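Local coordinates for regulator of Ty1 transposition protein 107 (PDB 3T7K) that binds phosphorylated histone H2A through a C-terminal pair of BRCT repeats, an interaction that serves the repair of damaged DNA, at residues 25-28 against 29-32; 89-92 against 93-97; 126-129 against 130-133; 158-161 against 162-166; 200-204 against 205-209. All blocks are in the same frame, centred on the assembly; numbering follows the deposited sequence.

Contact 1: 25-28 against 29-32; sequences AVCT and GCFH
In the peptide-binding loop that leaves strand 23-27, Cys27 is folded over by Cys30 and Phe31 as the chain turns back. Cys27 CB lies 3.4 Å from Cys30 O and 3.7 Å from the sulfur of the second cysteine, Cys30 SG. Its own thiol reaches further: Cys27 SG approaches Phe31 CD2 at 3.7 Å, in a sulfur-aromatic contact that comes in obliquely, 61° off the ring normal. The thiol gets there because it stands anti to its carbonyl carbon (chi1 -56°). The Phe31 ring also meets Phe35. This is the tight turn by which a BRCT repeat presents a hydroxyl and the next backbone N-H to a phosphorylated side chain. Thr28 OG1, turned anti to the backbone N, and Gly29 N both hydrogen-bond to the modified side chain of the bound peptide, consistent with recognition of phosphorylated H2A, and Thr28 OG1 is further bonded to Thr71 OG1. Gly29 has a positive phi, 68°, which favours glycine, and a beta carbon there would crowd Thr28 O.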
loop_
_atom_site.group_PDB
_atom_site.type_symbol
_atom_site.label_atom_id
_atom_site.label_comp_id
_atom_site.label_asym_id
_atom_site.label_seq_id
_atom_site.Cartn_x
_atom_site.Cartn_y
_atom_site.Cartn_z
ATOM N N ALA C 25 -9.970 7.011 9.883
ATOM C CA ALA C 25 -9.717 8.386 10.295
ATOM C C ALA C 25 -8.917 8.516 11.598
ATOM O O ALA C 25 -8.764 7.548 12.363
ATOM C CB ALA C 25 -11.025 9.137 10.423
ATOM N N VAL C 26 -8.399 9.720 11.831
ATOM C CA VAL C 26 -8.045 10.139 13.165
ATOM C C VAL C 26 -8.817 11.429 13.359
ATOM O O VAL C 26 -9.187 12.057 12.383
ATOM C CB VAL C 26 -6.513 10.338 13.351
ATOM C CG1 VAL C 26 -5.786 9.025 13.075
ATOM C CG2 VAL C 26 -5.997 11.433 12.439
ATOM N N CYS C 27 -9.115 11.786 14.606
ATOM C CA CYS C 27 -9.686 13.089 14.901
ATOM C C CYS C 27 -8.607 13.927 15.545
ATOM O O CYS C 27 -7.757 13.396 16.260
ATOM C CB CYS C 27 -10.824 12.961 15.895
ATOM S SG CYS C 27 -12.088 11.824 15.329
ATOM N N THR C 28 -8.652 15.226 15.288
ATOM C CA THR C 28 -7.747 16.177 15.926
ATOM C C THR C 28 -8.611 17.387 16.214
ATOM O O THR C 28 -9.446 17.757 15.384
ATOM C CB THR C 28 -6.538 16.516 15.010
ATOM O OG1 THR C 28 -5.608 17.361 15.704
ATOM C CG2 THR C 28 -6.992 17.206 13.727
ATOM N N GLY C 29 -8.470 17.972 17.401
ATOM C CA GLY C 29 -9.360 19.048 17.796
ATOM C C GLY C 29 -10.784 18.537 18.022
ATOM O O GLY C 29 -11.743 19.320 17.992
ATOM N N CYS C 30 -10.923 17.226 18.239
ATOM C CA CYS C 30 -12.242 16.616 18.482
ATOM C C CYS C 30 -12.188 15.175 19.003
ATOM O O CYS C 30 -11.165 14.489 18.867
ATOM C CB CYS C 30 -13.159 16.739 17.246
ATOM S SG CYS C 30 -12.505 16.204 15.596
ATOM N N PHE C 31 -13.287 14.739 19.626
ATOM C CA PHE C 31 -13.458 13.357 20.076
ATOM C C PHE C 31 -12.220 12.787 20.763
ATOM O O PHE C 31 -11.753 11.694 20.425
ATOM C CB PHE C 31 -13.824 12.467 18.886
ATOM C CG PHE C 31 -15.049 12.916 18.133
ATOM C CD1 PHE C 31 -16.320 12.628 18.615
ATOM C CD2 PHE C 31 -14.932 13.594 16.922
ATOM C CE1 PHE C 31 -17.456 13.013 17.916
ATOM C CE2 PHE C 31 -16.069 13.985 16.210
ATOM C CZ PHE C 31 -17.335 13.696 16.715
ATOM N N HIS C 32 -11.704 13.514 21.747
ATOM C CA HIS C 32 -10.368 13.216 22.262
ATOM C C HIS C 32 -10.194 11.900 23.064
ATOM O O HIS C 32 -9.066 11.471 23.303
ATOM C CB HIS C 32 -9.755 14.427 22.984
ATOM C CG HIS C 32 -8.276 14.314 23.194
ATOM N ND1 HIS C 32 -7.384 14.167 22.149
ATOM C CD2 HIS C 32 -7.541 14.308 24.321
ATOM C CE1 HIS C 32 -6.155 14.083 22.637
ATOM N NE2 HIS C 32 -6.225 14.163 23.955
#

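Contact 2: 89-92 against 93-97; sequences PEFI and IDLLK
Leu95 packs back one helical turn onto Phe91, and its side chain can be followed outward from the backbone. Leu95 CB starts against the carbonyls of the preceding turn, 3.1 Å from Phe91 O and 3.5 Å from Ile92 O. From there CG leaves anti to the backbone N (chi1 -176°), which runs the branch alongside the Phe91 side chain, the two pointing the same way. At the tip, CD2 comes obliquely to the ring, 3.8 Å from Phe91 CE2 and slightly farther from CZ. Both side chains reach Ile48 of the neighbouring strand 48-50, and Tyr21 meets the Phe91 ring edge-to-face. They are part of the buried side of helix 90-99, which packs on the parallel four-stranded sheet of the first BRCT repeat. Ile92 and Leu96 repeat the pattern beside them, with Ile92 CG2 4.1 Å from Leu96 CD1 and Ile92 resting on Phe64. Beneath the side chains runs regular alpha-helical bonding. Asp94 N gives a short bond to Glu90 O, 2.7 Å and nearly straight at 169°; Leu96 N bonds to Ile92 O at 2.9 Å. The carboxylate of Asp94 does not join this bonding: its OD2 is hydrogen-bonded to Tyr116 OH, which ties the helix to a following loop.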
loop_
_atom_site.group_PDB
_atom_site.type_symbol
_atom_site.label_atom_id
_atom_site.label_comp_id
_atom_site.label_asym_id
_atom_site.label_seq_id
_atom_site.Cartn_x
_atom_site.Cartn_y
_atom_site.Cartn_z
ATOM N N PRO C 89 -16.326 17.491 12.261
ATOM C CA PRO C 89 -16.879 16.497 13.181
ATOM C C PRO C 89 -18.401 16.399 13.050
ATOM O O PRO C 89 -18.978 15.377 13.392
ATOM C CB PRO C 89 -16.477 17.042 14.564
ATOM C CG PRO C 89 -16.247 18.507 14.342
ATOM C CD PRO C 89 -15.669 18.604 12.969
ATOM N N GLU C 90 -19.035 17.453 12.561
ATOM C CA GLU C 90 -20.481 17.459 12.345
ATOM C C GLU C 90 -20.955 16.240 11.523
ATOM O O GLU C 90 -22.108 15.806 11.637
ATOM C CB GLU C 90 -20.897 18.762 11.655
ATOM C CG GLU C 90 -21.065 19.964 12.580
ATOM C CD GLU C 90 -19.743 20.637 12.979
ATOM O OE1 GLU C 90 -18.656 20.040 12.784
ATOM O OE2 GLU C 90 -19.800 21.778 13.498
ATOM N N PHE C 91 -20.071 15.698 10.690
ATOM C CA PHE C 91 -20.392 14.493 9.933
ATOM C C PHE C 91 -20.780 13.359 10.868
ATOM O O PHE C 91 -21.877 12.808 10.771
ATOM C CB PHE C 91 -19.227 14.048 9.057
ATOM C CG PHE C 91 -19.432 12.693 8.428
ATOM C CD1 PHE C 91 -20.162 12.563 7.255
ATOM C CD2 PHE C 91 -18.904 11.557 9.009
ATOM C CE1 PHE C 91 -20.359 11.313 6.674
ATOM C CE2 PHE C 91 -19.097 10.306 8.443
ATOM C CZ PHE C 91 -19.831 10.185 7.273
ATOM N N ILE C 92 -19.858 12.997 11.753
ATOM C CA ILE C 92 -20.092 11.938 12.721
ATOM C C ILE C 92 -21.275 12.286 13.625
ATOM O O ILE C 92 -22.059 11.417 14.031
ATOM C CB ILE C 92 -18.848 11.704 13.589
ATOM C CG1 ILE C 92 -17.665 11.279 12.726
ATOM C CG2 ILE C 92 -19.122 10.653 14.639
ATOM C CD1 ILE C 92 -17.758 9.861 12.244
ATOM N N ILE C 93 -21.409 13.567 13.937
ATOM C CA ILE C 93 -22.483 13.996 14.821
ATOM C C ILE C 93 -23.830 13.786 14.127
ATOM O O ILE C 93 -24.702 13.106 14.651
ATOM C CB ILE C 93 -22.301 15.465 15.282
ATOM C CG1 ILE C 93 -21.109 15.580 16.239
ATOM C CG2 ILE C 93 -23.548 15.969 15.985
ATOM C CD1 ILE C 93 -20.857 16.995 16.713
ATOM N N ASP C 94 -23.989 14.365 12.943
ATOM C CA ASP C 94 -25.221 14.201 12.177
ATOM C C ASP C 94 -25.529 12.739 11.912
ATOM O O ASP C 94 -26.688 12.319 11.952
ATOM C CB ASP C 94 -25.131 14.950 10.855
ATOM C CG ASP C 94 -25.133 16.444 11.047
ATOM O OD1 ASP C 94 -25.353 16.875 12.200
ATOM O OD2 ASP C 94 -24.931 17.181 10.052
ATOM N N LEU C 95 -24.474 11.976 11.649
ATOM C CA LEU C 95 -24.588 10.557 11.367
ATOM C C LEU C 95 -25.216 9.826 12.538
ATOM O O LEU C 95 -26.243 9.148 12.392
ATOM C CB LEU C 95 -23.216 9.973 11.053
ATOM C CG LEU C 95 -23.187 8.507 10.643
ATOM C CD1 LEU C 95 -24.310 8.199 9.650
ATOM C CD2 LEU C 95 -21.826 8.165 10.063
ATOM N N LEU C 96 -24.595 9.951 13.702
ATOM C CA LEU C 96 -25.117 9.292 14.899
ATOM C C LEU C 96 -26.510 9.792 15.299
ATOM O O LEU C 96 -27.342 9.013 15.747
ATOM C CB LEU C 96 -24.124 9.390 16.058
ATOM C CG LEU C 96 -22.849 8.559 15.875
ATOM C CD1 LEU C 96 -21.868 8.782 17.012
ATOM C CD2 LEU C 96 -23.176 7.086 15.733
ATOM N N LYS C 97 -26.768 11.083 15.120
ATOM C CA LYS C 97 -28.092 11.645 15.375
ATOM C C LYS C 97 -29.149 10.867 14.591
ATOM O O LYS C 97 -30.120 10.353 15.156
ATOM C CB LYS C 97 -28.119 13.124 14.973
ATOM C CG LYS C 97 -29.417 13.876 15.265
ATOM C CD LYS C 97 -29.176 15.390 15.206
ATOM C CE LYS C 97 -30.445 16.175 14.882
ATOM N NZ LYS C 97 -31.391 16.266 16.029
#

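Contact 3: 126-129 against 130-133; sequences ISKT and KLPT
The backbone of Lys128 to Leu131 makes a type I turn as the chain leaves helix 123-128, with Lys130 N bonded to Ser127 O at 3.0 Å and Leu131 N to Lys128 O at 3.1 Å. Both bonds span three residues, tighter than the alpha-helical four, and in both the donor stands well above the carbonyl plane, by 68° in the second. Side chains then fold back over the turn. Lys130 bends at chi3 (-78°), bringing CE to 4.0 Å from Ser127 CB, so its aliphatic part lies across the last helical turn. Leu131 also folds back, its CD1 3.9 Å from Lys128 CB. Thr129 does the polar work. With OG1 between the backbone N and the carbonyl carbon (chi1 65°), the hydroxyl gives its proton to Ile126 O at 2.7 Å, almost straight down the C=O direction, while Thr129 N bonds the same oxygen. Leu83 N of a nearby loop also bonds to OG1. A valine in place of Thr129 would probably leave Leu83 N without its acceptor and Ile126 O with one bond fewer. Across the assembly interface, Phe114 and Asn110 of the second subunit pack on Lys130 and Leu131. One water lies 2.9 Å from Thr129 O, close also to Leu131 O. The chemistry implies that a single buried hydroxyl, acting as donor and acceptor at once, ties the chain near the last turn of helix 123-128 to the loop around Leu83.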
loop_
_atom_site.group_PDB
_atom_site.type_symbol
_atom_site.label_atom_id
_atom_site.label_comp_id
_atom_site.label_asym_id
_atom_site.label_seq_id
_atom_site.Cartn_x
_atom_site.Cartn_y
_atom_site.Cartn_z
ATOM N N ILE C 126 -6.025 18.366 -1.471
ATOM C CA ILE C 126 -6.259 16.967 -1.170
ATOM C C ILE C 126 -5.598 16.111 -2.242
ATOM O O ILE C 126 -4.966 15.104 -1.944
ATOM C CB ILE C 126 -7.778 16.632 -1.093
ATOM C CG1 ILE C 126 -8.340 16.973 0.291
ATOM C CG2 ILE C 126 -8.025 15.160 -1.392
ATOM C CD1 ILE C 126 -9.829 16.741 0.419
ATOM N N SER C 127 -5.713 16.529 -3.492
ATOM C CA SER C 127 -5.252 15.696 -4.589
ATOM C C SER C 127 -3.737 15.537 -4.632
ATOM O O SER C 127 -3.234 14.509 -5.100
ATOM C CB SER C 127 -5.805 16.202 -5.918
ATOM O OG SER C 127 -5.559 17.589 -6.062
ATOM N N LYS C 128 -3.014 16.531 -4.114
ATOM C CA LYS C 128 -1.560 16.452 -4.022
ATOM C C LYS C 128 -1.064 15.306 -3.139
ATOM O O LYS C 128 0.090 14.887 -3.256
ATOM C CB LYS C 128 -0.985 17.771 -3.506
ATOM C CG LYS C 128 -1.186 18.945 -4.446
ATOM C CD LYS C 128 -1.094 20.249 -3.659
ATOM C CE LYS C 128 -0.030 21.183 -4.210
ATOM N NZ LYS C 128 -0.469 21.816 -5.483
ATOM N N THR C 129 -1.909 14.807 -2.242
ATOM C CA THR C 129 -1.521 13.648 -1.436
ATOM C C THR C 129 -1.418 12.341 -2.242
ATOM O O THR C 129 -0.903 11.335 -1.745
ATOM C CB THR C 129 -2.439 13.440 -0.214
ATOM O OG1 THR C 129 -3.777 13.115 -0.638
ATOM C CG2 THR C 129 -2.468 14.692 0.627
ATOM N N LYS C 130 -1.883 12.368 -3.484
ATOM C CA LYS C 130 -1.763 11.214 -4.376
ATOM C C LYS C 130 -0.416 11.241 -5.096
ATOM O O LYS C 130 0.050 10.224 -5.612
ATOM C CB LYS C 130 -2.915 11.189 -5.399
ATOM C CG LYS C 130 -4.279 10.959 -4.782
ATOM C CD LYS C 130 -5.392 10.832 -5.842
ATOM C CE LYS C 130 -5.781 12.206 -6.377
ATOM N NZ LYS C 130 -6.754 12.165 -7.520
ATOM N N LEU C 131 0.223 12.407 -5.129
ATOM C CA LEU C 131 1.526 12.502 -5.767
ATOM C C LEU C 131 2.434 11.421 -5.212
ATOM O O LEU C 131 2.331 11.050 -4.042
ATOM C CB LEU C 131 2.136 13.876 -5.561
ATOM C CG LEU C 131 1.375 14.982 -6.288
ATOM C CD1 LEU C 131 1.874 16.359 -5.835
ATOM C CD2 LEU C 131 1.513 14.812 -7.799
ATOM N N PRO C 132 3.306 10.889 -6.065
ATOM C CA PRO C 132 4.227 9.805 -5.717
ATOM C C PRO C 132 5.422 10.303 -4.896
ATOM O O PRO C 132 6.316 9.513 -4.586
ATOM C CB PRO C 132 4.701 9.313 -7.086
ATOM C CG PRO C 132 4.582 10.504 -7.950
ATOM C CD PRO C 132 3.351 11.208 -7.499
ATOM N N THR C 133 5.419 11.587 -4.541
ATOM C CA THR C 133 6.480 12.158 -3.723
ATOM C C THR C 133 5.884 12.875 -2.523
ATOM O O THR C 133 4.688 13.192 -2.512
ATOM C CB THR C 133 7.319 13.173 -4.526
ATOM O OG1 THR C 133 6.459 14.204 -5.035
ATOM C CG2 THR C 133 8.001 12.486 -5.688
HETATM O O HOH W 1 2.182 15.431 -1.609
HETATM O O HOH W 2 0.810 9.047 -1.996
#

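Contact 4: 158-161 against 162-166; sequences GSVL and KAHGI
The imidazole of His164 meets Val160 at its edge, where ring carbon CD2 lies 3.4 Å from Val160 O, with that oxygen close to the ring plane. The ring gets there with CG anti to the carbonyl carbon (chi1 -80°), folding it back along the helix. Its NE2 is hydrogen-bonded to Leu75 O of helix 72-77, so that nitrogen carries a proton, and Ile236 and Phe136 add apolar contacts around the group. The bond from NE2 probably fixes the rotation of the ring, with CD2 resting beside Val160 O. On another side of the helix Lys162 lies back over Gly158: its chain bends at chi3 and sets CE 3.1 Å from Gly158 O, the carbonyl that already accepts Lys162 N at 3.0 Å. Leu161 and Ile166 meet where the helix gives out, Leu161 CB 4.0 Å from Ile166 CD1, with Phe136 packed against both. Leu161 O takes Ile166 N at 3.1 Å and a weak bond from His164 N, while Gly165 N bonds to Lys162 O at 3.2 Å. Gly165, at a phi of 104°, reverses the chain where a side chain would jam against the preceding carbonyl. This is a Schellman motif ending helix 154-163, inside a beta-alpha-beta unit of the second BRCT repeat.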
loop_
_atom_site.group_PDB
_atom_site.type_symbol
_atom_site.label_atom_id
_atom_site.label_comp_id
_atom_site.label_asym_id
_atom_site.label_seq_id
_atom_site.Cartn_x
_atom_site.Cartn_y
_atom_site.Cartn_z
ATOM N N GLY C 158 10.070 16.622 14.522
ATOM C CA GLY C 158 10.825 15.663 13.740
ATOM C C GLY C 158 9.925 14.655 13.056
ATOM O O GLY C 158 10.128 14.310 11.895
ATOM N N SER C 159 8.923 14.178 13.789
ATOM C CA SER C 159 8.041 13.137 13.293
ATOM C C SER C 159 7.195 13.672 12.147
ATOM O O SER C 159 7.044 13.004 11.128
ATOM C CB SER C 159 7.154 12.601 14.423
ATOM O OG SER C 159 6.401 11.486 13.975
ATOM N N VAL C 160 6.675 14.890 12.306
ATOM C CA VAL C 160 5.940 15.573 11.240
ATOM C C VAL C 160 6.777 15.747 9.962
ATOM O O VAL C 160 6.331 15.436 8.847
ATOM C CB VAL C 160 5.456 16.954 11.710
ATOM C CG1 VAL C 160 4.993 17.780 10.537
ATOM C CG2 VAL C 160 4.348 16.807 12.749
ATOM N N LEU C 161 8.005 16.230 10.126
ATOM C CA LEU C 161 8.873 16.487 8.978
ATOM C C LEU C 161 9.249 15.202 8.259
ATOM O O LEU C 161 9.400 15.178 7.043
ATOM C CB LEU C 161 10.150 17.212 9.422
ATOM C CG LEU C 161 10.001 18.651 9.934
ATOM C CD1 LEU C 161 11.353 19.229 10.411
ATOM C CD2 LEU C 161 9.406 19.534 8.857
ATOM N N LYS C 162 9.449 14.133 9.011
ATOM C CA LYS C 162 9.819 12.880 8.385
ATOM C C LYS C 162 8.591 12.312 7.677
ATOM O O LYS C 162 8.710 11.670 6.626
ATOM C CB LYS C 162 10.381 11.899 9.415
ATOM C CG LYS C 162 11.791 12.237 9.863
ATOM C CD LYS C 162 12.282 11.288 10.952
ATOM C CE LYS C 162 11.742 11.683 12.322
ATOM N NZ LYS C 162 12.267 10.802 13.408
ATOM N N ALA C 163 7.409 12.576 8.226
ATOM C CA ALA C 163 6.185 12.108 7.561
ATOM C C ALA C 163 6.089 12.760 6.197
ATOM O O ALA C 163 5.431 12.238 5.305
ATOM C CB ALA C 163 4.936 12.416 8.396
ATOM N N HIS C 164 6.778 13.892 6.022
ATOM C CA HIS C 164 6.634 14.659 4.794
ATOM C C HIS C 164 7.892 14.620 3.919
ATOM O O HIS C 164 8.140 15.525 3.116
ATOM C CB HIS C 164 6.202 16.107 5.087
ATOM C CG HIS C 164 4.733 16.265 5.350
ATOM N ND1 HIS C 164 3.803 16.393 4.335
ATOM C CD2 HIS C 164 4.033 16.330 6.507
ATOM C CE1 HIS C 164 2.597 16.518 4.856
ATOM N NE2 HIS C 164 2.708 16.486 6.174
ATOM N N GLY C 165 8.678 13.561 4.075
ATOM C CA GLY C 165 9.729 13.267 3.126
ATOM C C GLY C 165 11.146 13.602 3.560
ATOM O O GLY C 165 12.088 13.380 2.815
ATOM N N ILE C 166 11.301 14.152 4.753
ATOM C CA ILE C 166 12.633 14.372 5.308
ATOM C C ILE C 166 13.202 13.073 5.921
ATOM O O ILE C 166 12.589 12.457 6.791
ATOM C CB ILE C 166 12.605 15.530 6.330
ATOM C CG1 ILE C 166 12.109 16.801 5.624
ATOM C CG2 ILE C 166 13.986 15.736 6.969
ATOM C CD1 ILE C 166 12.476 18.111 6.322
#

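Contact 5: 200-204 against 205-209; sequences LIVTK and ASQVK
Gln207 OE1 grips two consecutive backbone N-H groups, Thr203 N at 2.8 Å and Lys204 N at 2.7 Å. The first donor lies in the plane of the amide carbonyl; the second comes from 44° above it, in a nearly straight bond of 169°. CG anti to the carbonyl carbon (chi1 -68°) and an extended chain beyond it carry the amide back past the helix start, its side chain crossing that of Lys204 at about a right angle. Lys204 is the N-cap of helix 205-218, and Gln207, three residues on, turns its side-chain carbonyl back to the N-cap N-H. Here the beta-alpha-beta unit passes from strand 198-201 into its helix. Lys204 O in turn receives Gln207 N at 2.9 Å and, weakly, Val208 N. An alanine at Gln207 would probably leave both N-H groups without their acceptor and let the strand-to-helix turn relax. Farther out, Val202 CG2 touches Val208 CG2 at 4.0 Å, the side chains crossing, with Leu250 packing on both. Asp149 OD2 bonds to Thr203 OG1 and, weakly, to Gln207 NE2, which is consistent with the amide orientation the OE1 bonds set.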
loop_
_atom_site.group_PDB
_atom_site.type_symbol
_atom_site.label_atom_id
_atom_site.label_comp_id
_atom_site.label_asym_id
_atom_site.label_seq_id
_atom_site.Cartn_x
_atom_site.Cartn_y
_atom_site.Cartn_z
ATOM N N LEU C 200 18.725 24.487 7.706
ATOM C CA LEU C 200 18.599 24.555 9.149
ATOM C C LEU C 200 17.275 25.189 9.512
ATOM O O LEU C 200 16.831 26.134 8.856
ATOM C CB LEU C 200 19.745 25.373 9.761
ATOM C CG LEU C 200 21.190 24.951 9.441
ATOM C CD1 LEU C 200 21.697 25.591 8.136
ATOM C CD2 LEU C 200 22.116 25.339 10.575
ATOM N N ILE C 201 16.652 24.671 10.564
ATOM C CA ILE C 201 15.406 25.219 11.046
ATOM C C ILE C 201 15.770 25.803 12.377
ATOM O O ILE C 201 16.362 25.123 13.209
ATOM C CB ILE C 201 14.348 24.129 11.260
ATOM C CG1 ILE C 201 14.004 23.466 9.928
ATOM C CG2 ILE C 201 13.102 24.728 11.885
ATOM C CD1 ILE C 201 13.020 22.287 10.054
ATOM N N VAL C 202 15.455 27.073 12.574
ATOM C CA VAL C 202 15.930 27.764 13.753
ATOM C C VAL C 202 14.818 28.536 14.424
ATOM O O VAL C 202 13.737 28.698 13.861
ATOM C CB VAL C 202 17.112 28.721 13.418
ATOM C CG1 VAL C 202 18.298 27.926 12.889
ATOM C CG2 VAL C 202 16.683 29.784 12.429
ATOM N N THR C 203 15.109 28.996 15.636
ATOM C CA THR C 203 14.197 29.786 16.449
ATOM C C THR C 203 14.646 31.251 16.559
ATOM O O THR C 203 13.836 32.165 16.407
ATOM C CB THR C 203 14.113 29.204 17.878
ATOM O OG1 THR C 203 13.496 27.908 17.839
ATOM C CG2 THR C 203 13.313 30.126 18.786
ATOM N N LYS C 204 15.937 31.471 16.809
ATOM C CA LYS C 204 16.428 32.807 17.158
ATOM C C LYS C 204 17.372 33.420 16.123
ATOM O O LYS C 204 18.108 32.709 15.440
ATOM C CB LYS C 204 17.162 32.768 18.503
ATOM C CG LYS C 204 16.352 32.252 19.672
ATOM C CD LYS C 204 17.257 32.028 20.887
ATOM C CE LYS C 204 18.120 33.251 21.155
ATOM N NZ LYS C 204 19.114 33.040 22.248
ATOM N N ALA C 205 17.367 34.749 16.040
ATOM C CA ALA C 205 18.328 35.466 15.218
ATOM C C ALA C 205 19.726 35.180 15.752
ATOM O O ALA C 205 20.711 35.212 15.011
ATOM C CB ALA C 205 18.042 36.954 15.247
ATOM N N SER C 206 19.804 34.892 17.043
ATOM C CA SER C 206 21.075 34.564 17.677
ATOM C C SER C 206 21.651 33.300 17.059
ATOM O O SER C 206 22.857 33.044 17.142
ATOM C CB SER C 206 20.877 34.347 19.179
ATOM O OG SER C 206 20.815 32.966 19.502
ATOM N N GLN C 207 20.782 32.505 16.442
ATOM C CA GLN C 207 21.204 31.232 15.875
ATOM C C GLN C 207 21.591 31.395 14.412
ATOM O O GLN C 207 22.511 30.736 13.927
ATOM C CB GLN C 207 20.106 30.182 16.037
ATOM C CG GLN C 207 19.874 29.767 17.483
ATOM C CD GLN C 207 18.540 29.070 17.682
ATOM O OE1 GLN C 207 17.568 29.338 16.965
ATOM N NE2 GLN C 207 18.487 28.168 18.658
ATOM N N VAL C 208 20.892 32.285 13.715
ATOM C CA VAL C 208 21.227 32.587 12.341
ATOM C C VAL C 208 22.686 33.077 12.258
ATOM O O VAL C 208 23.465 32.607 11.428
ATOM C CB VAL C 208 20.261 33.638 11.750
ATOM C CG1 VAL C 208 20.677 34.024 10.346
ATOM C CG2 VAL C 208 18.816 33.109 11.757
ATOM N N LYS C 209 23.055 34.008 13.131
ATOM C CA LYS C 209 24.406 34.564 13.103
ATOM C C LYS C 209 25.454 33.489 13.348
ATOM O O LYS C 209 26.389 33.336 12.574
ATOM C CB LYS C 209 24.548 35.687 14.129
ATOM C CG LYS C 209 23.534 36.802 13.954
ATOM C CD LYS C 209 23.334 37.550 15.263
ATOM C CE LYS C 209 22.543 38.830 15.062
ATOM N NZ LYS C 209 22.036 39.358 16.358
#

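In the fold
Contacts 1 and 2 belong to the first BRCT repeat, contacts 4 and 5 to the second. Contact 1 meets the bound peptide directly, and contact 2 touches its loop: Phe31 CE2 lies 3.5 Å from Pro89 CB, with centres 13 Å apart. In the second repeat, Leu161 CD1 meets Ile201 CD1 at 3.5 Å, joining the helix of contact 4 to the strand at the start of contact 5. Contact 3 falls between the pairs in sequence, its nearest atoms about 7 Å from contact 4 and about 13 Å from contact 1. The tandem is elongated, with the centres of contacts 2 and 5 about 45 Å apart.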